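Local atomic coordinates of beta-galactosidase (Streptococcus pneumoniae, PDB entry 4CUB), a protein that belongs to an enzyme that hydrolyses terminal beta-galactose residues, and here forms a beta-rich domain that binds galactose and a calcium ion, probably as a carbohydrate-recognition module. Residues F21-N26 against E58-V63; P27-S32 against A46-N51; G82-H87 against G170-E175. All coordinates share one frame; numbering follows the deposited sequence.

Contact 1: residues F21-N26 against E58-V63; sequences FASDSN and EASVGV. With GAL (beta-D-galactopyranose), chain C; EDO (1,2-ethanediol), chain F.
Phe21 and Gly62 form an antiparallel hydrogen-bonded pair, Phe21 N giving to Gly62 O at 2.9 Å and Gly62 N to Phe21 O at 2.8 Å, and Ala22 and Val61 follow as the non-hydrogen-bonded pair. At Ser23 the first strand leaves its partner, yet the pairing is prolonged by one more step. Ser23 N still donates to Ser60 O (3.0 Å), whereas the return bond from Ser60 N goes to Ser23 OG, also at 3.0 Å, a side-chain hydroxyl taking the role of a backbone carbonyl. Lodged between backbone N and carbonyl carbon (chi1 56°), OG leans back over the second strand and lies against Ala59; a water 2.6 Å from Ser23 OG bridges it to Glu58 O. On one face of the sheet the Phe21 ring folds over Gly62, whose CA lies 3.8 Å from the ring centroid and only 18° off the normal, a CH-pi contact made possible by glycine's lack of a side chain. Phe122 stacks on the same ring, and an ethanediol oxygen reaches its edge. Ala22 CB meets Val61 CG2 on the other face, where Val31 and Trp49 also pack. The pair joins strand 19-22 to strand 58-67 in the sheet, as in the beta-sandwich of galactose-binding-like domains.

Contact 2: residues P27-S32 against A46-N51; sequences PSDPVS and ANRWTN. With CA (calcium ion), chain E; GAL (beta-D-galactopyranose), chain C; EDO (1,2-ethanediol), chain G.
The galactose-binding site takes shape where Asp29, on the loop after strand 19-22, meets Arg48 and Thr50 of the segment 46-51. Thr50 OG1 donates to Asp29 OD2 at 2.8 Å, approaching the carboxylate on its anti side and 25° out of its plane. Asp29 OD2 also accepts from galactose O3 at 2.6 Å and from Asn26 ND2, so several donors fix the rotation of the carboxylate. The other oxygen, OD1, accepts from an ethanediol probably left by the crystallisation liquor. Although Asp29 OD1 and Arg48 NE carry opposite charges 4.4 Å apart, the oxygen lies far off the guanidinium plane, so the attraction is one of charge without a hydrogen bond; the two side chains meet through the sugar instead. Arg48 leaves the backbone with CG between N and the carbonyl carbon (chi1 61°) and then runs extended to NE, which donates to galactose O3 at 3.0 Å, while NH2 reaches O4 at 2.7 Å. Asn43 OD1 bonds Arg48 NH1. O4 is the axial hydroxyl that distinguishes galactose from glucose, so gripping it is consistent with selectivity for the sugar. Away from the ligand, Val31 CB lies 3.7 Å from CD1 of Trp49, whose indole NE1 bonds to Ser25 OG, and Trp49 CA makes a CA-H...O contact with Asp29 O. Next to Arg48, Asn47 OD1 binds calcium at 2.4 Å. An acidic residue and an arginine here share one sugar hydroxyl, consistent with a sugar site on the loops of a galactose-binding-like beta-sandwich.

Contact 3: residues G82-H87 against G170-E175; sequences GFHEDH and GTSITE. With CA (calcium ion), chain E; GAL (beta-D-galactopyranose), chain C.
His84 reaches across to Ser172 with its CG anti to the backbone N (chi1 159°). His84 CB rests 3.4 Å from Ser172 OG; CG stays close to the same hydroxyl; His84 ND1 comes nearest, 3.0 Å from Ser172 OG, in a hydrogen bond that is weak because it bends to 123° at the hydrogen. Farther along, His84 CE1 faces Asp86 OD2, which lies 3.5 Å away at the ring's edge and in its plane. Asp86 in turn accepts from galactose, O6 to Asp86 OD1 (2.7 Å) and O4 to OD2. Backbone bonds keep the two segments in step: His84 N gives to Ser172 O, Thr174 N to Gly82 O and Gly82 N to Glu175 O. Phe83 and Ile173 form a non-hydrogen-bonded pair whose side chains run alongside each other in the same direction, with Phe83 CD1 3.8 Å from Ile173 CG1; the edge of the phenyl ring also faces Ser172 O. The chain turns a corner at Thr174, within the paired stretch, and there Thr174 O binds calcium at 2.3 Å and Glu175 OE1 at 2.4 Å; Lys37 is a further polar partner of this glutamate. Asn33, Asp36, Leu38 and Asn47 complete the metal's protein ligands. Strand 170-177 pairs antiparallel with strands 70-83 and 49-50 and parallel with 89-100, while Phe83 and Ile173 pack on Met162 of strand 157-164, and Ser172 and His84 touch Val89.

In the fold
From the N terminus, strand 19-22 opens contact 1, which closes only when the chain returns at 58-63. Contact 2 lies wholly within that excursion: its 13-residue loop, 33-45, carries the calcium ligands Asn33, Asp36 and Leu38. The two meet directly, Asn26 N bonding to Thr50 O. Contact 3 opens after both have closed and brings together segments with 82 residues between them. It adjoins contact 2 through strand pairing of 49-50 with 170-177, and Asn51 OD1 accepts from Thr171 N. Calcium joins contacts 2 and 3, whereas galactose is touched by all three, so distant parts of the sequence share one sheet and one sugar site.

Contact 1: residues F21-N26 against E58-V63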
loop_
_atom_site.group_PDB
_atom_site.type_symbol
_atom_site.label_atom_id
_atom_site.label_comp_id
_atom_site.label_asym_id
_atom_site.label_seq_id
_atom_site.Cartn_x
_atom_site.Cartn_y
_atom_site.Cartn_z
ATOM N N PHE A 21 -1.904 -2.901 -4.967
ATOM C CA PHE A 21 -1.150 -4.130 -5.228
ATOM C C PHE A 21 -0.347 -4.530 -3.985
ATOM O O PHE A 21 -0.096 -3.692 -3.102
ATOM C CB PHE A 21 -0.250 -3.988 -6.492
ATOM C CG PHE A 21 0.825 -2.927 -6.369
ATOM C CD1 PHE A 21 2.062 -3.231 -5.782
ATOM C CD2 PHE A 21 0.605 -1.623 -6.838
ATOM C CE1 PHE A 21 3.042 -2.272 -5.665
ATOM C CE2 PHE A 21 1.601 -0.648 -6.727
ATOM C CZ PHE A 21 2.818 -0.978 -6.134
ATOM N N ALA A 22 0.008 -5.808 -3.879
ATOM C CA ALA A 22 0.858 -6.303 -2.781
ATOM C C ALA A 22 1.824 -7.375 -3.302
ATOM O O ALA A 22 1.476 -8.104 -4.216
ATOM C CB ALA A 22 0.011 -6.868 -1.636
ATOM N N SER A 23 3.009 -7.494 -2.701
ATOM C CA SER A 23 3.939 -8.569 -3.064
ATOM C C SER A 23 3.273 -9.959 -2.849
ATOM O O SER A 23 3.356 -10.849 -3.711
ATOM C CB SER A 23 5.272 -8.415 -2.297
ATOM O OG SER A 23 5.065 -8.385 -0.886
ATOM N N ASP A 24 2.525 -10.077 -1.758
ATOM C CA ASP A 24 1.853 -11.312 -1.340
ATOM C C ASP A 24 0.747 -10.977 -0.344
ATOM O O ASP A 24 0.813 -9.935 0.282
ATOM C CB ASP A 24 2.871 -12.270 -0.666
ATOM C CG ASP A 24 2.310 -13.671 -0.453
ATOM O OD1 ASP A 24 1.583 -14.182 -1.345
ATOM O OD2 ASP A 24 2.593 -14.263 0.612
ATOM N N SER A 25 -0.242 -11.871 -0.176
ATOM C CA SER A 25 -1.363 -11.659 0.744
ATOM C C SER A 25 -1.924 -12.964 1.317
ATOM O O SER A 25 -1.830 -14.014 0.688
ATOM C CB SER A 25 -2.543 -10.945 0.032
ATOM O OG SER A 25 -2.138 -9.844 -0.753
ATOM N N ASN A 26 -2.540 -12.879 2.498
ATOM C CA ASN A 26 -3.488 -13.889 2.954
ATOM C C ASN A 26 -4.682 -13.877 2.002
ATOM O O ASN A 26 -5.330 -12.835 1.842
ATOM C CB ASN A 26 -3.956 -13.559 4.369
ATOM C CG ASN A 26 -4.851 -14.632 4.959
ATOM O OD1 ASN A 26 -4.885 -15.755 4.477
ATOM N ND2 ASN A 26 -5.562 -14.293 6.024
ATOM N N GLU A 58 8.221 -10.273 5.388
ATOM C CA GLU A 58 8.167 -8.952 4.758
ATOM C C GLU A 58 7.253 -8.970 3.552
ATOM O O GLU A 58 7.275 -9.924 2.780
ATOM C CB GLU A 58 9.556 -8.461 4.345
ATOM C CG GLU A 58 9.544 -7.043 3.773
ATOM C CD GLU A 58 10.856 -6.634 3.128
ATOM O OE1 GLU A 58 11.298 -7.311 2.193
ATOM O OE2 GLU A 58 11.433 -5.604 3.529
ATOM N N ALA A 59 6.460 -7.903 3.405
ATOM C CA ALA A 59 5.600 -7.684 2.246
ATOM C C ALA A 59 5.353 -6.191 2.000
ATOM O O ALA A 59 5.301 -5.411 2.967
ATOM C CB ALA A 59 4.271 -8.388 2.453
ATOM N N SER A 60 5.189 -5.813 0.720
ATOM C CA SER A 60 4.798 -4.447 0.351
ATOM C C SER A 60 3.337 -4.320 -0.106
ATOM O O SER A 60 2.756 -5.258 -0.682
ATOM C CB SER A 60 5.728 -3.869 -0.729
ATOM O OG SER A 60 5.784 -4.715 -1.879
ATOM N N VAL A 61 2.761 -3.139 0.140
ATOM C CA VAL A 61 1.445 -2.762 -0.356
ATOM C C VAL A 61 1.600 -1.389 -1.034
ATOM O O VAL A 61 2.254 -0.467 -0.474
ATOM C CB VAL A 61 0.415 -2.690 0.797
ATOM C CG1 VAL A 61 -0.895 -2.023 0.347
ATOM C CG2 VAL A 61 0.125 -4.087 1.354
ATOM N N GLY A 62 1.031 -1.257 -2.239
ATOM C CA GLY A 62 1.170 -0.022 -3.027
ATOM C C GLY A 62 -0.046 0.360 -3.840
ATOM O O GLY A 62 -1.005 -0.389 -3.882
ATOM N N VAL A 63 -0.014 1.547 -4.456
ATOM C CA VAL A 63 -1.084 2.031 -5.333
ATOM C C VAL A 63 -0.424 2.380 -6.655
ATOM O O VAL A 63 0.579 3.099 -6.686
ATOM C CB VAL A 63 -1.821 3.284 -4.753
ATOM C CG1 VAL A 63 -2.883 3.834 -5.715
ATOM C CG2 VAL A 63 -2.483 2.953 -3.414
HETATM C C1 GAL C . -7.389 -15.062 10.037
HETATM C C2 GAL C . -7.774 -13.842 9.183
HETATM C C3 GAL C . -6.721 -12.724 9.298
HETATM C C4 GAL C . -6.406 -12.422 10.762
HETATM C C5 GAL C . -5.980 -13.706 11.485
HETATM C C6 GAL C . -5.784 -13.498 12.991
HETATM O O2 GAL C . -7.898 -14.217 7.828
HETATM O O3 GAL C . -7.141 -11.539 8.648
HETATM O O4 GAL C . -7.529 -11.825 11.389
HETATM O O5 GAL C . -7.019 -14.662 11.348
HETATM O O6 GAL C . -4.583 -12.825 13.295
HETATM C C1 EDO F . 6.437 -6.310 -5.040
HETATM O O1 EDO F . 6.196 -7.503 -5.774
HETATM C C2 EDO F . 5.107 -5.602 -4.812
HETATM O O2 EDO F . 5.373 -4.230 -4.546
HETATM O O HOH W 1 5.872 -10.503 0.438
#

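Contact 2: residues P27-S32 against A46-N51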
loop_
_atom_site.group_PDB
_atom_site.type_symbol
_atom_site.label_atom_id
_atom_site.label_comp_id
_atom_site.label_asym_id
_atom_site.label_seq_id
_atom_site.Cartn_x
_atom_site.Cartn_y
_atom_site.Cartn_z
ATOM N N PRO A 27 -4.962 -15.020 1.337
ATOM C CA PRO A 27 -5.950 -15.033 0.265
ATOM C C PRO A 27 -7.327 -14.494 0.605
ATOM O O PRO A 27 -7.905 -13.794 -0.216
ATOM C CB PRO A 27 -5.985 -16.510 -0.150
ATOM C CG PRO A 27 -4.557 -16.934 0.060
ATOM C CD PRO A 27 -4.234 -16.302 1.397
ATOM N N SER A 28 -7.824 -14.733 1.815
ATOM C CA SER A 28 -9.107 -14.154 2.210
ATOM C C SER A 28 -9.022 -12.665 2.603
ATOM O O SER A 28 -10.064 -12.048 2.851
ATOM C CB SER A 28 -9.725 -14.957 3.359
ATOM O OG SER A 28 -8.835 -14.964 4.453
ATOM N N ASP A 29 -7.808 -12.096 2.641
ATOM C CA ASP A 29 -7.590 -10.636 2.825
ATOM C C ASP A 29 -6.917 -9.962 1.608
ATOM O O ASP A 29 -5.793 -9.454 1.711
ATOM C CB ASP A 29 -6.725 -10.362 4.043
ATOM C CG ASP A 29 -7.320 -10.912 5.328
ATOM O OD1 ASP A 29 -8.515 -10.710 5.531
ATOM O OD2 ASP A 29 -6.564 -11.519 6.119
ATOM N N PRO A 30 -7.609 -9.932 0.464
ATOM C CA PRO A 30 -7.016 -9.418 -0.780
ATOM C C PRO A 30 -6.620 -7.920 -0.675
ATOM O O PRO A 30 -7.253 -7.178 0.078
ATOM C CB PRO A 30 -8.146 -9.588 -1.797
ATOM C CG PRO A 30 -9.417 -9.579 -0.983
ATOM C CD PRO A 30 -9.063 -10.190 0.342
ATOM N N VAL A 31 -5.597 -7.494 -1.418
ATOM C CA VAL A 31 -5.071 -6.117 -1.290
ATOM C C VAL A 31 -6.054 -5.050 -1.822
ATOM O O VAL A 31 -5.929 -3.893 -1.496
ATOM C CB VAL A 31 -3.666 -5.956 -1.930
ATOM C CG1 VAL A 31 -3.722 -5.975 -3.462
ATOM C CG2 VAL A 31 -2.978 -4.693 -1.410
ATOM N N SER A 32 -7.036 -5.458 -2.625
ATOM C CA SER A 32 -8.119 -4.547 -3.064
ATOM C C SER A 32 -8.946 -3.980 -1.894
ATOM O O SER A 32 -9.614 -2.967 -2.054
ATOM C CB SER A 32 -9.041 -5.277 -4.015
ATOM O OG SER A 32 -9.493 -6.498 -3.419
ATOM N N ALA A 46 -15.108 -7.542 8.796
ATOM C CA ALA A 46 -13.684 -7.704 8.584
ATOM C C ALA A 46 -13.369 -7.146 7.190
ATOM O O ALA A 46 -13.980 -7.530 6.190
ATOM C CB ALA A 46 -13.299 -9.170 8.700
ATOM N N ASN A 47 -12.440 -6.200 7.150
ATOM C CA ASN A 47 -12.053 -5.541 5.916
ATOM C C ASN A 47 -10.612 -5.128 6.017
ATOM O O ASN A 47 -10.290 -4.167 6.719
ATOM C CB ASN A 47 -12.919 -4.308 5.647
ATOM C CG ASN A 47 -12.530 -3.624 4.350
ATOM O OD1 ASN A 47 -11.749 -2.678 4.353
ATOM N ND2 ASN A 47 -13.029 -4.139 3.229
ATOM N N ARG A 48 -9.735 -5.830 5.316
ATOM C CA ARG A 48 -8.284 -5.622 5.515
ATOM C C ARG A 48 -7.441 -6.412 4.551
ATOM O O ARG A 48 -7.863 -7.456 4.062
ATOM C CB ARG A 48 -7.868 -5.927 6.966
ATOM C CG ARG A 48 -8.112 -7.360 7.447
ATOM C CD ARG A 48 -7.780 -7.500 8.935
ATOM N NE ARG A 48 -8.148 -8.805 9.492
ATOM C CZ ARG A 48 -9.315 -9.070 10.078
ATOM N NH1 ARG A 48 -10.261 -8.121 10.198
ATOM N NH2 ARG A 48 -9.550 -10.296 10.535
ATOM N N TRP A 49 -6.271 -5.873 4.228
ATOM C CA TRP A 49 -5.212 -6.665 3.630
ATOM C C TRP A 49 -4.391 -7.180 4.790
ATOM O O TRP A 49 -4.170 -6.426 5.756
ATOM C CB TRP A 49 -4.296 -5.830 2.713
ATOM C CG TRP A 49 -3.032 -6.599 2.356
ATOM C CD1 TRP A 49 -2.877 -7.484 1.322
ATOM C CD2 TRP A 49 -1.778 -6.575 3.058
ATOM N NE1 TRP A 49 -1.601 -7.989 1.324
ATOM C CE2 TRP A 49 -0.906 -7.456 2.383
ATOM C CE3 TRP A 49 -1.304 -5.884 4.188
ATOM C CZ2 TRP A 49 0.428 -7.684 2.807
ATOM C CZ3 TRP A 49 0.026 -6.096 4.600
ATOM C CH2 TRP A 49 0.870 -6.994 3.918
ATOM N N THR A 50 -3.926 -8.436 4.712
ATOM C CA THR A 50 -2.917 -8.941 5.669
ATOM C C THR A 50 -2.064 -9.918 4.932
ATOM O O THR A 50 -2.502 -10.460 3.924
ATOM C CB THR A 50 -3.474 -9.720 6.899
ATOM O OG1 THR A 50 -3.799 -11.073 6.521
ATOM C CG2 THR A 50 -4.695 -9.044 7.522
ATOM N N ASN A 51 -0.842 -10.141 5.430
ATOM C CA ASN A 51 -0.104 -11.338 5.060
ATOM C C ASN A 51 -0.040 -12.380 6.188
ATOM O O ASN A 51 0.991 -13.041 6.384
ATOM C CB ASN A 51 1.290 -10.994 4.494
ATOM C CG ASN A 51 2.222 -10.335 5.512
ATOM O OD1 ASN A 51 1.824 -9.938 6.616
ATOM N ND2 ASN A 51 3.500 -10.230 5.132
HETATM CA CA CA E . -10.696 -0.848 3.244
HETATM C C1 GAL C . -7.389 -15.062 10.037
HETATM C C2 GAL C . -7.774 -13.842 9.183
HETATM C C3 GAL C . -6.721 -12.724 9.298
HETATM C C4 GAL C . -6.406 -12.422 10.762
HETATM C C5 GAL C . -5.980 -13.706 11.485
HETATM C C6 GAL C . -5.784 -13.498 12.991
HETATM O O2 GAL C . -7.898 -14.217 7.828
HETATM O O3 GAL C . -7.141 -11.539 8.648
HETATM O O4 GAL C . -7.529 -11.825 11.389
HETATM O O5 GAL C . -7.019 -14.662 11.348
HETATM O O6 GAL C . -4.583 -12.825 13.295
HETATM C C1 EDO G . -12.525 -9.535 3.861
HETATM O O1 EDO G . -11.856 -9.858 2.636
HETATM C C2 EDO G . -11.605 -9.882 5.029
HETATM O O2 EDO G . -10.522 -8.939 5.099
#

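Contact 3: residues G82-H87 against G170-E175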
loop_
_atom_site.group_PDB
_atom_site.type_symbol
_atom_site.label_atom_id
_atom_site.label_comp_id
_atom_site.label_asym_id
_atom_site.label_seq_id
_atom_site.Cartn_x
_atom_site.Cartn_y
_atom_site.Cartn_z
ATOM N N GLY A 82 -4.059 3.082 7.694
ATOM C CA GLY A 82 -4.777 2.632 8.899
ATOM C C GLY A 82 -4.452 1.184 9.231
ATOM O O GLY A 82 -5.005 0.278 8.616
ATOM N N PHE A 83 -3.505 0.967 10.155
ATOM C CA PHE A 83 -3.138 -0.398 10.567
ATOM C C PHE A 83 -4.204 -1.015 11.486
ATOM O O PHE A 83 -4.749 -0.345 12.361
ATOM C CB PHE A 83 -1.767 -0.428 11.287
ATOM C CG PHE A 83 -0.612 -0.023 10.415
ATOM C CD1 PHE A 83 -0.177 -0.858 9.377
ATOM C CD2 PHE A 83 0.023 1.205 10.600
ATOM C CE1 PHE A 83 0.880 -0.482 8.549
ATOM C CE2 PHE A 83 1.071 1.586 9.776
ATOM C CZ PHE A 83 1.500 0.738 8.740
ATOM N N HIS A 84 -4.467 -2.302 11.272
ATOM C CA HIS A 84 -5.371 -3.099 12.087
ATOM C C HIS A 84 -4.583 -4.098 12.949
ATOM O O HIS A 84 -3.509 -4.563 12.546
ATOM C CB HIS A 84 -6.368 -3.813 11.146
ATOM C CG HIS A 84 -7.021 -5.020 11.746
ATOM N ND1 HIS A 84 -6.361 -6.228 11.882
ATOM C CD2 HIS A 84 -8.259 -5.201 12.261
ATOM C CE1 HIS A 84 -7.168 -7.097 12.467
ATOM N NE2 HIS A 84 -8.330 -6.503 12.691
ATOM N N GLU A 85 -5.097 -4.402 14.139
ATOM C CA GLU A 85 -4.520 -5.480 14.934
ATOM C C GLU A 85 -5.580 -6.414 15.528
ATOM O O GLU A 85 -6.722 -6.017 15.795
ATOM C CB GLU A 85 -3.589 -4.931 16.027
ATOM C CG GLU A 85 -4.301 -4.213 17.161
ATOM C CD GLU A 85 -3.382 -3.873 18.318
ATOM O OE1 GLU A 85 -2.160 -3.689 18.107
ATOM O OE2 GLU A 85 -3.889 -3.786 19.452
ATOM N N ASP A 86 -5.193 -7.671 15.695
ATOM C CA ASP A 86 -5.943 -8.612 16.544
ATOM C C ASP A 86 -4.874 -9.527 17.181
ATOM O O ASP A 86 -3.697 -9.147 17.222
ATOM C CB ASP A 86 -7.076 -9.353 15.793
ATOM C CG ASP A 86 -6.588 -10.187 14.588
ATOM O OD1 ASP A 86 -5.436 -10.653 14.574
ATOM O OD2 ASP A 86 -7.384 -10.394 13.633
ATOM N N HIS A 87 -5.256 -10.701 17.678
ATOM C CA HIS A 87 -4.284 -11.578 18.349
ATOM C C HIS A 87 -3.130 -12.001 17.441
ATOM O O HIS A 87 -2.024 -12.224 17.926
ATOM C CB HIS A 87 -4.963 -12.814 18.944
ATOM C CG HIS A 87 -5.555 -13.727 17.920
ATOM N ND1 HIS A 87 -6.751 -13.460 17.285
ATOM C CD2 HIS A 87 -5.115 -14.901 17.415
ATOM C CE1 HIS A 87 -7.021 -14.431 16.430
ATOM N NE2 HIS A 87 -6.043 -15.316 16.488
ATOM N N GLY A 170 1.412 -11.708 10.966
ATOM C CA GLY A 170 1.398 -10.859 9.768
ATOM C C GLY A 170 1.203 -9.369 10.033
ATOM O O GLY A 170 0.974 -8.949 11.166
ATOM N N THR A 171 1.313 -8.575 8.971
ATOM C CA THR A 171 1.027 -7.141 9.031
ATOM C C THR A 171 -0.405 -6.979 8.503
ATOM O O THR A 171 -0.857 -7.805 7.728
ATOM C CB THR A 171 2.048 -6.332 8.202
ATOM O OG1 THR A 171 3.376 -6.579 8.708
ATOM C CG2 THR A 171 1.778 -4.857 8.300
ATOM N N SER A 172 -1.094 -5.916 8.916
ATOM C CA SER A 172 -2.499 -5.744 8.593
ATOM C C SER A 172 -2.839 -4.293 8.329
ATOM O O SER A 172 -2.467 -3.416 9.132
ATOM C CB SER A 172 -3.356 -6.258 9.764
ATOM O OG SER A 172 -4.729 -6.213 9.419
ATOM N N ILE A 173 -3.574 -4.048 7.241
ATOM C CA ILE A 173 -3.995 -2.682 6.845
ATOM C C ILE A 173 -5.477 -2.684 6.400
ATOM O O ILE A 173 -5.861 -3.391 5.472
ATOM C CB ILE A 173 -3.114 -2.113 5.678
ATOM C CG1 ILE A 173 -1.652 -1.940 6.102
ATOM C CG2 ILE A 173 -3.650 -0.786 5.149
ATOM C CD1 ILE A 173 -0.704 -1.699 4.939
ATOM N N THR A 174 -6.308 -1.884 7.040
ATOM C CA THR A 174 -7.696 -1.787 6.576
ATOM C C THR A 174 -7.914 -0.842 5.367
ATOM O O THR A 174 -8.798 -1.092 4.512
ATOM C CB THR A 174 -8.676 -1.490 7.734
ATOM O OG1 THR A 174 -10.000 -1.418 7.195
ATOM C CG2 THR A 174 -8.367 -0.152 8.424
ATOM N N GLU A 175 -7.076 0.199 5.266
ATOM C CA GLU A 175 -7.218 1.239 4.236
ATOM C C GLU A 175 -5.955 2.098 4.147
ATOM O O GLU A 175 -5.360 2.415 5.154
ATOM C CB GLU A 175 -8.416 2.147 4.580
ATOM C CG GLU A 175 -8.901 3.097 3.482
ATOM C CD GLU A 175 -9.583 2.385 2.341
ATOM O OE1 GLU A 175 -9.786 1.164 2.424
ATOM O OE2 GLU A 175 -9.883 3.033 1.324
HETATM CA CA CA E . -10.696 -0.848 3.244
HETATM C C1 GAL C . -7.389 -15.062 10.037
HETATM C C2 GAL C . -7.774 -13.842 9.183
HETATM C C3 GAL C . -6.721 -12.724 9.298
HETATM C C4 GAL C . -6.406 -12.422 10.762
HETATM C C5 GAL C . -5.980 -13.706 11.485
HETATM C C6 GAL C . -5.784 -13.498 12.991
HETATM O O2 GAL C . -7.898 -14.217 7.828
HETATM O O3 GAL C . -7.141 -11.539 8.648
HETATM O O4 GAL C . -7.529 -11.825 11.389
HETATM O O5 GAL C . -7.019 -14.662 11.348
HETATM O O6 GAL C . -4.583 -12.825 13.295
#